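Local coordinates for VP4 protein (PDB 3P06), which is the protease domain of a birnavirus polyprotein, probably cutting that polyprotein into its final products by way of an acyl-enzyme, at residues Y56-M61 with P96-N101; V82-T87 with P181-S186; W103-C108 with L121-A126; R45-V50 with V62-A67. All coordinates share one frame; numbering follows the deposited sequence.

Interaction 1. Residues Y56-M61 with P96-N101; sequences YGLSEM and PQLAFN
S59 turns its OG between its own backbone N and carbonyl carbon (chi1 87°), and Q97 sets CG anti to its N (chi1 179°) with the rest of the chain extended; the serine hydroxyl and the glutamine amide thereby meet. Three bonds grip S59 OG. S59 OG donates to L98 O at 2.7 Å and accepts from Q97 NE2 at 3.0 Å, an almost straight bond (173° at the hydrogen) lying in the amide plane. M61 N also donates to S59 OG at 3.1 Å, which closes an ST turn. A serine suits this place because one small hydroxyl can both donate and accept in a buried position. Beyond the turn, F100 N donates to M61 O at 2.8 Å. The side chain of selenomethionine M61 crosses that of Q97 at about a right angle and lies alongside F100, M61 CE being 3.7 Å from F100 CE1, while its CB meets A99 CB. L58 CD2 rests 3.8 Å from L98 CD2, the two leucines pointing the same way. G57 occupies backbone angles where a side chain would be jammed against the carbonyl O of Y56. The chain turns a corner at G57 within the broken strand 54-58, flanked by strands 45-48 and 75-81, and after L58 runs on past strand 98-99, an edge strand paired with 192-193.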
loop_
_atom_site.group_PDB
_atom_site.type_symbol
_atom_site.label_atom_id
_atom_site.label_comp_id
_atom_site.label_asym_id
_atom_site.label_seq_id
_atom_site.Cartn_x
_atom_site.Cartn_y
_atom_site.Cartn_z
ATOM N N TYR A 56 -8.336 8.265 0.443
ATOM C CA TYR A 56 -9.040 8.060 -0.810
ATOM C C TYR A 56 -8.626 6.749 -1.431
ATOM O O TYR A 56 -7.532 6.261 -1.190
ATOM C CB TYR A 56 -8.643 9.207 -1.809
ATOM C CG TYR A 56 -8.910 10.625 -1.336
ATOM C CD1 TYR A 56 -10.089 11.292 -1.721
ATOM C CD2 TYR A 56 -7.973 11.322 -0.494
ATOM C CE1 TYR A 56 -10.329 12.607 -1.338
ATOM C CE2 TYR A 56 -8.202 12.680 -0.100
ATOM C CZ TYR A 56 -9.388 13.292 -0.511
ATOM O OH TYR A 56 -9.666 14.570 -0.145
ATOM N N GLY A 57 -9.467 6.230 -2.337
ATOM C CA GLY A 57 -9.089 5.107 -3.186
ATOM C C GLY A 57 -9.696 3.802 -2.601
ATOM O O GLY A 57 -9.455 2.741 -3.126
ATOM N N LEU A 58 -10.478 3.903 -1.522
ATOM C CA LEU A 58 -11.091 2.740 -0.863
ATOM C C LEU A 58 -12.378 2.302 -1.509
ATOM O O LEU A 58 -13.027 3.113 -2.130
ATOM C CB LEU A 58 -11.372 3.039 0.619
ATOM C CG LEU A 58 -10.151 3.593 1.337
ATOM C CD1 LEU A 58 -10.473 3.874 2.822
ATOM C CD2 LEU A 58 -8.903 2.639 1.188
ATOM N N SER A 59 -12.791 1.040 -1.293
ATOM C CA SER A 59 -14.070 0.588 -1.805
ATOM C C SER A 59 -14.932 0.129 -0.636
ATOM O O SER A 59 -14.452 0.143 0.497
ATOM C CB SER A 59 -13.883 -0.523 -2.829
ATOM O OG SER A 59 -13.826 -1.767 -2.166
ATOM N N GLU A 60 -16.187 -0.282 -0.909
ATOM C CA GLU A 60 -17.075 -0.936 0.099
ATOM C C GLU A 60 -16.520 -2.201 0.788
ATOM O O GLU A 60 -16.994 -2.590 1.888
ATOM C CB GLU A 60 -18.432 -1.343 -0.527
ATOM C CG GLU A 60 -19.406 -0.178 -0.745
ATOM C CD GLU A 60 -19.773 0.610 0.545
ATOM O OE1 GLU A 60 -20.673 0.138 1.292
ATOM O OE2 GLU A 60 -19.184 1.713 0.780
HETATM N N MSE A 61 -15.575 -2.867 0.124
HETATM C CA MSE A 61 -14.944 -4.058 0.664
HETATM C C MSE A 61 -13.831 -3.793 1.637
HETATM O O MSE A 61 -13.078 -4.689 2.013
HETATM C CB MSE A 61 -14.459 -4.956 -0.468
HETATM C CG MSE A 61 -15.658 -5.661 -1.103
HETATM SE SE MSE A 61 -15.110 -6.701 -2.664
HETATM C CE MSE A 61 -14.479 -8.343 -1.740
ATOM N N PRO A 96 -7.890 -2.382 -10.451
ATOM C CA PRO A 96 -8.763 -3.322 -9.718
ATOM C C PRO A 96 -9.389 -2.677 -8.456
ATOM O O PRO A 96 -8.883 -1.708 -7.857
ATOM C CB PRO A 96 -7.804 -4.421 -9.308
ATOM C CG PRO A 96 -6.494 -3.684 -9.060
ATOM C CD PRO A 96 -6.448 -2.585 -10.153
ATOM N N GLN A 97 -10.500 -3.244 -8.039
ATOM C CA GLN A 97 -11.176 -2.819 -6.800
ATOM C C GLN A 97 -10.275 -3.175 -5.633
ATOM O O GLN A 97 -9.659 -4.273 -5.608
ATOM C CB GLN A 97 -12.547 -3.488 -6.700
ATOM C CG GLN A 97 -13.279 -3.105 -5.410
ATOM C CD GLN A 97 -14.658 -3.778 -5.237
ATOM O OE1 GLN A 97 -15.120 -4.493 -6.095
ATOM N NE2 GLN A 97 -15.300 -3.504 -4.130
ATOM N N LEU A 98 -10.103 -2.231 -4.710
ATOM C CA LEU A 98 -9.292 -2.474 -3.557
ATOM C C LEU A 98 -10.143 -3.011 -2.414
ATOM O O LEU A 98 -11.180 -2.441 -2.103
ATOM C CB LEU A 98 -8.680 -1.152 -3.077
ATOM C CG LEU A 98 -7.831 -1.269 -1.820
ATOM C CD1 LEU A 98 -6.441 -2.039 -2.111
ATOM C CD2 LEU A 98 -7.563 0.117 -1.337
ATOM N N ALA A 99 -9.702 -4.083 -1.786
ATOM C CA ALA A 99 -10.472 -4.770 -0.737
ATOM C C ALA A 99 -9.623 -5.013 0.477
ATOM O O ALA A 99 -8.418 -5.160 0.354
ATOM C CB ALA A 99 -11.037 -6.129 -1.274
ATOM N N PHE A 100 -10.272 -5.034 1.657
ATOM C CA PHE A 100 -9.685 -5.421 2.951
ATOM C C PHE A 100 -8.775 -4.332 3.514
ATOM O O PHE A 100 -8.822 -3.202 3.047
ATOM C CB PHE A 100 -9.024 -6.789 2.843
ATOM C CG PHE A 100 -9.807 -7.789 1.964
ATOM C CD1 PHE A 100 -11.193 -7.670 1.776
ATOM C CD2 PHE A 100 -9.154 -8.823 1.332
ATOM C CE1 PHE A 100 -11.922 -8.595 0.935
ATOM C CE2 PHE A 100 -9.840 -9.750 0.523
ATOM C CZ PHE A 100 -11.233 -9.635 0.310
ATOM N N ASN A 101 -7.963 -4.637 4.514
ATOM C CA ASN A 101 -7.404 -3.576 5.317
ATOM C C ASN A 101 -5.888 -3.697 5.473
ATOM O O ASN A 101 -5.271 -2.971 6.262
ATOM C CB ASN A 101 -8.123 -3.518 6.691
ATOM C CG ASN A 101 -9.468 -2.809 6.601
ATOM O OD1 ASN A 101 -10.412 -3.383 6.078
ATOM N ND2 ASN A 101 -9.560 -1.519 7.075
#

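Interaction 2. Residues V82-T87 with P181-S186; sequences VQATAT and PMVTFS
V82 O is met by two donors of the facing strand: F185 N gives V82 O a hydrogen bond of 2.8 Å, coming from 46° above the carbonyl plane, and T184 CA adds a C-H...O contact. A84 and V183 form the regular part of the pairing. A84 N donates to V183 O at 2.9 Å and V183 N returns the bond to A84 O. Each of these acceptors also receives a CA-H, V183 O from Q83 and A84 O from M182. Such a weave of N-H and CA-H donors belongs to an antiparallel sheet, with A84 and V183 as the hydrogen-bonded pair and Q83 and T184 as the non-hydrogen-bonded one; here strand 183-184 is the edge of a four-stranded sheet, next to 83-84. The face bearing A84 and V183 is buried against L11 of strand 9-18, where a small and a branched apolar residue fit, A84 CB lying 4.1 Å from V183 CG2. On the other face Q83 CG lies beside T184 CG2 at 3.8 Å, and the extended Q83 chain brings OE1 to 3.7 Å from SE of selenomethionine M182. T85 CG2, anti to its carbonyl carbon, sits 3.5 Å from P181 O. T85 OG1 bonds with S88 OG and accepts from T87 N in an ST turn. Past the paired residues, a water accepts from A86 N and donates to P181 O. The F185 ring packs on V145 and A149 of helix 138-149.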
loop_
_atom_site.group_PDB
_atom_site.type_symbol
_atom_site.label_atom_id
_atom_site.label_comp_id
_atom_site.label_asym_id
_atom_site.label_seq_id
_atom_site.Cartn_x
_atom_site.Cartn_y
_atom_site.Cartn_z
ATOM N N VAL A 82 2.067 0.113 -11.376
ATOM C CA VAL A 82 2.734 -0.984 -12.086
ATOM C C VAL A 82 4.237 -0.756 -12.094
ATOM O O VAL A 82 5.004 -1.650 -12.513
ATOM C CB VAL A 82 2.175 -1.178 -13.551
ATOM C CG1 VAL A 82 0.746 -1.784 -13.503
ATOM C CG2 VAL A 82 2.173 0.145 -14.412
ATOM N N GLN A 83 4.654 0.465 -11.703
ATOM C CA GLN A 83 6.076 0.822 -11.616
ATOM C C GLN A 83 6.253 1.799 -10.517
ATOM O O GLN A 83 5.369 2.632 -10.316
ATOM C CB GLN A 83 6.678 1.487 -12.886
ATOM C CG GLN A 83 6.674 0.578 -14.065
ATOM C CD GLN A 83 7.283 1.204 -15.316
ATOM O OE1 GLN A 83 7.834 2.295 -15.285
ATOM N NE2 GLN A 83 7.199 0.478 -16.419
ATOM N N ALA A 84 7.370 1.712 -9.805
ATOM C CA ALA A 84 7.695 2.722 -8.793
ATOM C C ALA A 84 9.181 3.022 -8.756
ATOM O O ALA A 84 10.022 2.109 -9.003
ATOM C CB ALA A 84 7.187 2.275 -7.377
ATOM N N THR A 85 9.510 4.281 -8.446
ATOM C CA THR A 85 10.883 4.672 -8.205
ATOM C C THR A 85 10.871 5.396 -6.857
ATOM O O THR A 85 9.802 5.526 -6.255
ATOM C CB THR A 85 11.479 5.627 -9.325
ATOM O OG1 THR A 85 10.795 6.907 -9.304
ATOM C CG2 THR A 85 11.383 4.982 -10.751
ATOM N N ALA A 86 12.029 5.872 -6.399
ATOM C CA ALA A 86 12.078 6.733 -5.182
ATOM C C ALA A 86 11.123 7.955 -5.214
ATOM O O ALA A 86 10.645 8.427 -4.155
ATOM C CB ALA A 86 13.516 7.147 -4.889
ATOM N N THR A 87 10.775 8.435 -6.416
ATOM C CA THR A 87 10.011 9.683 -6.500
ATOM C C THR A 87 8.897 9.703 -7.528
ATOM O O THR A 87 8.282 10.761 -7.778
ATOM C CB THR A 87 10.950 10.939 -6.822
ATOM O OG1 THR A 87 11.549 10.741 -8.110
ATOM C CG2 THR A 87 12.030 11.083 -5.797
ATOM N N PRO A 181 17.069 0.962 -9.721
ATOM C CA PRO A 181 16.384 2.234 -9.995
ATOM C C PRO A 181 14.856 2.201 -9.920
ATOM O O PRO A 181 14.226 3.234 -9.683
ATOM C CB PRO A 181 16.861 2.603 -11.447
ATOM C CG PRO A 181 17.511 1.370 -11.993
ATOM C CD PRO A 181 18.057 0.645 -10.769
HETATM N N MSE A 182 14.272 1.031 -10.104
HETATM C CA MSE A 182 12.810 0.934 -10.329
HETATM C C MSE A 182 12.366 -0.494 -10.020
HETATM O O MSE A 182 13.171 -1.419 -10.181
HETATM C CB MSE A 182 12.531 1.236 -11.795
HETATM C CG MSE A 182 11.093 1.156 -12.297
HETATM SE SE MSE A 182 11.102 0.961 -14.307
HETATM C CE MSE A 182 12.708 1.936 -14.853
ATOM N N VAL A 183 11.125 -0.645 -9.553
ATOM C CA VAL A 183 10.504 -1.934 -9.392
ATOM C C VAL A 183 9.295 -1.923 -10.282
ATOM O O VAL A 183 8.617 -0.876 -10.467
ATOM C CB VAL A 183 10.101 -2.305 -7.871
ATOM C CG1 VAL A 183 11.368 -2.680 -7.075
ATOM C CG2 VAL A 183 9.345 -1.168 -7.129
ATOM N N THR A 184 8.999 -3.070 -10.873
ATOM C CA THR A 184 7.773 -3.119 -11.642
ATOM C C THR A 184 6.853 -4.250 -11.119
ATOM O O THR A 184 7.335 -5.203 -10.487
ATOM C CB THR A 184 8.078 -3.269 -13.104
ATOM O OG1 THR A 184 8.634 -4.570 -13.292
ATOM C CG2 THR A 184 9.127 -2.227 -13.554
ATOM N N PHE A 185 5.554 -4.149 -11.397
ATOM C CA PHE A 185 4.571 -5.121 -10.892
ATOM C C PHE A 185 3.594 -5.435 -11.992
ATOM O O PHE A 185 3.454 -4.619 -12.912
ATOM C CB PHE A 185 3.821 -4.533 -9.718
ATOM C CG PHE A 185 4.695 -4.069 -8.623
ATOM C CD1 PHE A 185 5.216 -4.995 -7.672
ATOM C CD2 PHE A 185 5.028 -2.719 -8.523
ATOM C CE1 PHE A 185 6.084 -4.554 -6.632
ATOM C CE2 PHE A 185 5.866 -2.264 -7.454
ATOM C CZ PHE A 185 6.400 -3.195 -6.529
ATOM N N SER A 186 2.938 -6.610 -11.928
ATOM C CA SER A 186 1.858 -6.982 -12.846
ATOM C C SER A 186 0.594 -6.212 -12.461
ATOM O O SER A 186 0.393 -5.836 -11.279
ATOM C CB SER A 186 1.520 -8.495 -12.744
ATOM O OG SER A 186 2.422 -9.261 -13.524
HETATM O O HOH W 1 14.540 5.239 -7.755
#

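Interaction 3. Residues W103-C108 with L121-A126; sequences WEAAAC and LMVTGA. With SO4 (sulfate ion), chain B.
A105 and G125 share the direct hydrogen bond of this contact: A105 N donates to G125 O at 2.9 Å. A second link runs through a water that accepts from A106 N at 2.8 Å and donates to V123 O. The apolar part is made by A105 CB, which touches V123 CG1 at 3.6 Å. V123 holds that methyl anti to its N (chi1 170°), and it lies also near A106 N. Alanines let the helix come this close to the strand, and G125 adopts backbone angles that would jam a side chain against the carbonyl O of T124. Among the charged and polar groups, the E104 carboxylate reaches N101 ND2 and V127 N, with E104 OE1 3.6 Å from A126 CA. T124 OG1 bonds with NZ of K141, a predicted active-site residue; a sulfate, probably from the crystallisation liquor, has its O1 3.2 Å from T124 OG1 and is also bound by K141 NZ. At the start of the helix A105 N is thus satisfied directly by G125 O, and A106 N through the water that also bonds V123 O, which ties the helix following S102, the predicted nucleophile, to the segment carrying T124, the partner of K141.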
loop_
_atom_site.group_PDB
_atom_site.type_symbol
_atom_site.label_atom_id
_atom_site.label_comp_id
_atom_site.label_asym_id
_atom_site.label_seq_id
_atom_site.Cartn_x
_atom_site.Cartn_y
_atom_site.Cartn_z
ATOM N N TRP A 103 -3.604 -2.568 3.627
ATOM C CA TRP A 103 -2.967 -1.326 3.111
ATOM C C TRP A 103 -2.720 -0.344 4.280
ATOM O O TRP A 103 -2.024 0.661 4.128
ATOM C CB TRP A 103 -3.891 -0.633 2.077
ATOM C CG TRP A 103 -5.292 -0.421 2.618
ATOM C CD1 TRP A 103 -6.372 -1.258 2.479
ATOM C CD2 TRP A 103 -5.736 0.685 3.395
ATOM N NE1 TRP A 103 -7.452 -0.731 3.114
ATOM C CE2 TRP A 103 -7.082 0.453 3.712
ATOM C CE3 TRP A 103 -5.103 1.867 3.874
ATOM C CZ2 TRP A 103 -7.859 1.376 4.493
ATOM C CZ3 TRP A 103 -5.867 2.790 4.656
ATOM C CH2 TRP A 103 -7.217 2.512 4.992
ATOM N N GLU A 104 -3.281 -0.636 5.454
ATOM C CA GLU A 104 -3.245 0.371 6.554
ATOM C C GLU A 104 -1.863 0.643 7.120
ATOM O O GLU A 104 -1.589 1.778 7.492
ATOM C CB GLU A 104 -4.167 -0.050 7.714
ATOM C CG GLU A 104 -5.623 -0.144 7.281
ATOM C CD GLU A 104 -6.562 -0.530 8.451
ATOM O OE1 GLU A 104 -6.097 -1.254 9.386
ATOM O OE2 GLU A 104 -7.771 -0.107 8.430
ATOM N N ALA A 105 -1.033 -0.388 7.308
ATOM C CA ALA A 105 0.329 -0.147 7.786
ATOM C C ALA A 105 1.103 0.772 6.804
ATOM O O ALA A 105 1.757 1.698 7.253
ATOM C CB ALA A 105 1.095 -1.451 8.033
ATOM N N ALA A 106 0.993 0.549 5.487
ATOM C CA ALA A 106 1.640 1.418 4.503
ATOM C C ALA A 106 1.112 2.898 4.573
ATOM O O ALA A 106 1.884 3.863 4.513
ATOM C CB ALA A 106 1.428 0.855 3.055
ATOM N N ALA A 107 -0.199 3.042 4.677
ATOM C CA ALA A 107 -0.853 4.356 4.740
ATOM C C ALA A 107 -0.414 5.092 6.019
ATOM O O ALA A 107 -0.175 6.312 5.982
ATOM C CB ALA A 107 -2.347 4.196 4.744
ATOM N N CYS A 108 -0.318 4.383 7.144
ATOM C CA CYS A 108 0.219 5.032 8.376
ATOM C C CYS A 108 1.688 5.427 8.212
ATOM O O CYS A 108 2.128 6.494 8.694
ATOM C CB CYS A 108 0.105 4.103 9.591
ATOM S SG CYS A 108 -1.631 3.859 10.066
ATOM N N LEU A 121 11.031 -0.573 0.153
ATOM C CA LEU A 121 10.559 -1.555 1.068
ATOM C C LEU A 121 9.053 -1.576 0.934
ATOM O O LEU A 121 8.418 -0.517 0.890
ATOM C CB LEU A 121 10.919 -1.136 2.493
ATOM C CG LEU A 121 10.569 -2.130 3.613
ATOM C CD1 LEU A 121 11.494 -3.292 3.604
ATOM C CD2 LEU A 121 10.571 -1.494 5.007
HETATM N N MSE A 122 8.456 -2.746 0.885
HETATM C CA MSE A 122 7.002 -2.810 0.791
HETATM C C MSE A 122 6.501 -3.094 2.191
HETATM O O MSE A 122 7.229 -3.701 3.018
HETATM C CB MSE A 122 6.575 -3.947 -0.136
HETATM C CG MSE A 122 7.077 -3.722 -1.579
HETATM SE SE MSE A 122 6.249 -5.150 -2.701
HETATM C CE MSE A 122 4.646 -4.111 -3.071
ATOM N N VAL A 123 5.270 -2.693 2.467
ATOM C CA VAL A 123 4.771 -2.904 3.819
ATOM C C VAL A 123 3.369 -3.530 3.794
ATOM O O VAL A 123 2.545 -3.112 3.011
ATOM C CB VAL A 123 4.781 -1.534 4.566
ATOM C CG1 VAL A 123 4.041 -1.636 5.907
ATOM C CG2 VAL A 123 6.275 -1.011 4.759
ATOM N N THR A 124 3.080 -4.523 4.618
ATOM C CA THR A 124 1.705 -5.073 4.643
ATOM C C THR A 124 1.235 -5.205 6.092
ATOM O O THR A 124 2.021 -5.612 6.974
ATOM C CB THR A 124 1.591 -6.494 3.875
ATOM O OG1 THR A 124 0.211 -6.892 3.712
ATOM C CG2 THR A 124 2.267 -7.598 4.641
ATOM N N GLY A 125 -0.060 -4.970 6.314
ATOM C CA GLY A 125 -0.703 -5.319 7.566
ATOM C C GLY A 125 -1.815 -4.340 7.918
ATOM O O GLY A 125 -1.815 -3.203 7.457
ATOM N N ALA A 126 -2.752 -4.795 8.740
ATOM C CA ALA A 126 -3.844 -4.004 9.222
ATOM C C ALA A 126 -3.348 -3.349 10.511
ATOM O O ALA A 126 -2.392 -3.826 11.117
ATOM C CB ALA A 126 -5.058 -4.903 9.497
HETATM S S SO4 B . -1.506 -9.484 5.537
HETATM O O1 SO4 B . -1.078 -8.291 6.224
HETATM O O2 SO4 B . -0.309 -10.158 5.035
HETATM O O3 SO4 B . -2.183 -10.313 6.511
HETATM O O4 SO4 B . -2.454 -9.297 4.467
HETATM O O HOH W 2 0.263 -1.814 4.208
#

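Interaction 4. Residues R45-V50 with V62-A67; sequences RIAQTV and VNIDEA
A47 of edge strand 45-48 faces I64 and A67 of the short helix 64-67, a helix that packs against this edge strand of the seven-stranded mixed sheet chiefly through side chains, with no hydrogen bond between the two segments. The tight, buried part is small and apolar. A47 CB lies 3.8 Å from A67 CB and 4.1 Å from I64 CG2; with only methyls at A47 and A67, nothing larger intervenes between helix and strand. A47 also touches L58 of the neighbouring strand 54-58, and A67 touches W103. T49 extends this buried side: chi1 of 71° puts OG1 between the backbone N and the carbonyl carbon, where it bonds with I72 O and G53 N, while T49 CG2, anti to the carbonyl carbon, comes 3.6 Å from A67 O. A threonine serves both tasks, its methyl against the helix and its hydroxyl toward the loop.

The solvent side is exposed rather than distant. R45 CG comes as near as 3.4 Å to I64 CD1, but the arginine chain, bent at chi2 and chi3, is exposed, and it crosses I64 at a slant. I64 CG1 meets the edge of the guanidinium, 3.8 Å from R45 NH1; the aliphatic part of R45 thus lies against I64 while NH1 makes a salt bridge with E60. An arginine can in this way serve an apolar neighbour and a charged one together. N63, exposed as well, caps the helix: N63 OD1 accepts from E66 N at 3.2 Å, the donor standing 70° above the amide carbonyl plane.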
loop_
_atom_site.group_PDB
_atom_site.type_symbol
_atom_site.label_atom_id
_atom_site.label_comp_id
_atom_site.label_asym_id
_atom_site.label_seq_id
_atom_site.Cartn_x
_atom_site.Cartn_y
_atom_site.Cartn_z
ATOM N N ARG A 45 -14.937 5.264 -2.302
ATOM C CA ARG A 45 -15.271 5.550 -0.918
ATOM C C ARG A 45 -14.090 6.272 -0.223
ATOM O O ARG A 45 -12.900 5.991 -0.475
ATOM C CB ARG A 45 -15.788 4.274 -0.197
ATOM C CG ARG A 45 -15.705 4.296 1.320
ATOM C CD ARG A 45 -16.751 5.263 2.089
ATOM N NE ARG A 45 -18.167 5.169 1.697
ATOM C CZ ARG A 45 -19.085 4.359 2.256
ATOM N NH1 ARG A 45 -18.745 3.515 3.230
ATOM N NH2 ARG A 45 -20.361 4.395 1.828
ATOM N N ILE A 46 -14.401 7.240 0.623
ATOM C CA ILE A 46 -13.336 7.959 1.300
ATOM C C ILE A 46 -13.476 7.696 2.804
ATOM O O ILE A 46 -14.595 7.590 3.265
ATOM C CB ILE A 46 -13.519 9.470 1.034
ATOM C CG1 ILE A 46 -13.300 9.858 -0.472
ATOM C CG2 ILE A 46 -12.602 10.340 1.965
ATOM C CD1 ILE A 46 -13.908 11.382 -0.670
ATOM N N ALA A 47 -12.386 7.546 3.543
ATOM C CA ALA A 47 -12.432 7.368 5.001
ATOM C C ALA A 47 -11.864 8.639 5.633
ATOM O O ALA A 47 -10.725 9.041 5.326
ATOM C CB ALA A 47 -11.593 6.178 5.403
ATOM N N GLN A 48 -12.648 9.328 6.452
ATOM C CA GLN A 48 -12.115 10.437 7.260
ATOM C C GLN A 48 -11.726 9.844 8.627
ATOM O O GLN A 48 -12.523 9.078 9.209
ATOM C CB GLN A 48 -13.203 11.486 7.458
ATOM C CG GLN A 48 -13.620 12.038 6.099
ATOM C CD GLN A 48 -14.661 13.081 6.247
ATOM O OE1 GLN A 48 -15.734 12.848 6.816
ATOM N NE2 GLN A 48 -14.334 14.273 5.787
ATOM N N THR A 49 -10.546 10.179 9.131
ATOM C CA THR A 49 -10.071 9.506 10.323
ATOM C C THR A 49 -10.271 10.341 11.530
ATOM O O THR A 49 -10.392 11.587 11.456
ATOM C CB THR A 49 -8.591 9.199 10.295
ATOM O OG1 THR A 49 -7.906 10.441 10.423
ATOM C CG2 THR A 49 -8.162 8.486 8.956
ATOM N N VAL A 50 -10.218 9.684 12.678
ATOM C CA VAL A 50 -10.318 10.425 13.947
ATOM C C VAL A 50 -9.247 11.496 14.152
ATOM O O VAL A 50 -9.519 12.473 14.841
ATOM C CB VAL A 50 -10.369 9.505 15.150
ATOM C CG1 VAL A 50 -11.811 8.852 15.243
ATOM C CG2 VAL A 50 -9.133 8.487 15.134
ATOM N N VAL A 62 -13.647 -2.543 2.006
ATOM C CA VAL A 62 -12.673 -2.210 3.030
ATOM C C VAL A 62 -13.428 -1.977 4.294
ATOM O O VAL A 62 -14.512 -1.440 4.216
ATOM C CB VAL A 62 -11.942 -0.887 2.617
ATOM C CG1 VAL A 62 -11.057 -0.426 3.752
ATOM C CG2 VAL A 62 -11.155 -1.137 1.274
ATOM N N ASN A 63 -12.903 -2.348 5.453
ATOM C CA ASN A 63 -13.598 -2.038 6.722
ATOM C C ASN A 63 -13.377 -0.550 7.006
ATOM O O ASN A 63 -12.284 -0.162 7.490
ATOM C CB ASN A 63 -12.998 -2.852 7.879
ATOM C CG ASN A 63 -13.775 -2.682 9.208
ATOM O OD1 ASN A 63 -14.454 -1.674 9.470
ATOM N ND2 ASN A 63 -13.660 -3.674 10.047
ATOM N N ILE A 64 -14.392 0.273 6.722
ATOM C CA ILE A 64 -14.243 1.710 6.858
ATOM C C ILE A 64 -14.128 2.175 8.320
ATOM O O ILE A 64 -13.389 3.119 8.597
ATOM C CB ILE A 64 -15.368 2.520 6.130
ATOM C CG1 ILE A 64 -15.561 2.006 4.697
ATOM C CG2 ILE A 64 -14.964 4.022 6.081
ATOM C CD1 ILE A 64 -14.354 2.333 3.766
ATOM N N ASP A 65 -14.853 1.505 9.224
ATOM C CA ASP A 65 -14.763 1.766 10.665
ATOM C C ASP A 65 -13.335 1.624 11.198
ATOM O O ASP A 65 -12.913 2.420 12.026
ATOM C CB ASP A 65 -15.685 0.813 11.471
ATOM C CG ASP A 65 -17.188 1.081 11.229
ATOM O OD1 ASP A 65 -17.530 2.133 10.646
ATOM O OD2 ASP A 65 -18.042 0.240 11.619
ATOM N N GLU A 66 -12.610 0.575 10.773
ATOM C CA GLU A 66 -11.209 0.427 11.144
ATOM C C GLU A 66 -10.330 1.493 10.441
ATOM O O GLU A 66 -9.402 1.983 11.036
ATOM C CB GLU A 66 -10.695 -0.984 10.793
ATOM C CG GLU A 66 -9.331 -1.336 11.405
ATOM C CD GLU A 66 -8.761 -2.718 10.892
ATOM O OE1 GLU A 66 -9.546 -3.678 10.711
ATOM O OE2 GLU A 66 -7.532 -2.810 10.683
ATOM N N ALA A 67 -10.592 1.795 9.170
ATOM C CA ALA A 67 -9.882 2.876 8.476
ATOM C C ALA A 67 -10.052 4.232 9.238
ATOM O O ALA A 67 -9.086 5.011 9.345
ATOM C CB ALA A 67 -10.358 3.007 6.985
#

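Overall arrangement
Along the chain, the segments of interactions 4 and 1 alternate, so R45-V50, Y56-M61, V62-A67 and P96-N101 are interlocked; their centres lie about 10 Å apart, joined by the pairing of strands 45-48 and 54-58 in the seven-stranded sheet. Interaction 3 follows strand 98-99 directly, its centre about 14 Å from that of interaction 1, and W103 packs against L58 and L98. Interaction 2 brings the late segment P181-S186 back to V82-T87 in the four-stranded sheet; it encloses interaction 3 in sequence and touches it through F185 and M122. Interactions 2 and 4, about 27 Å apart between centres, lie on opposite sides of the protease, with interaction 3, beside the predicted catalytic residues, near the chain's centre.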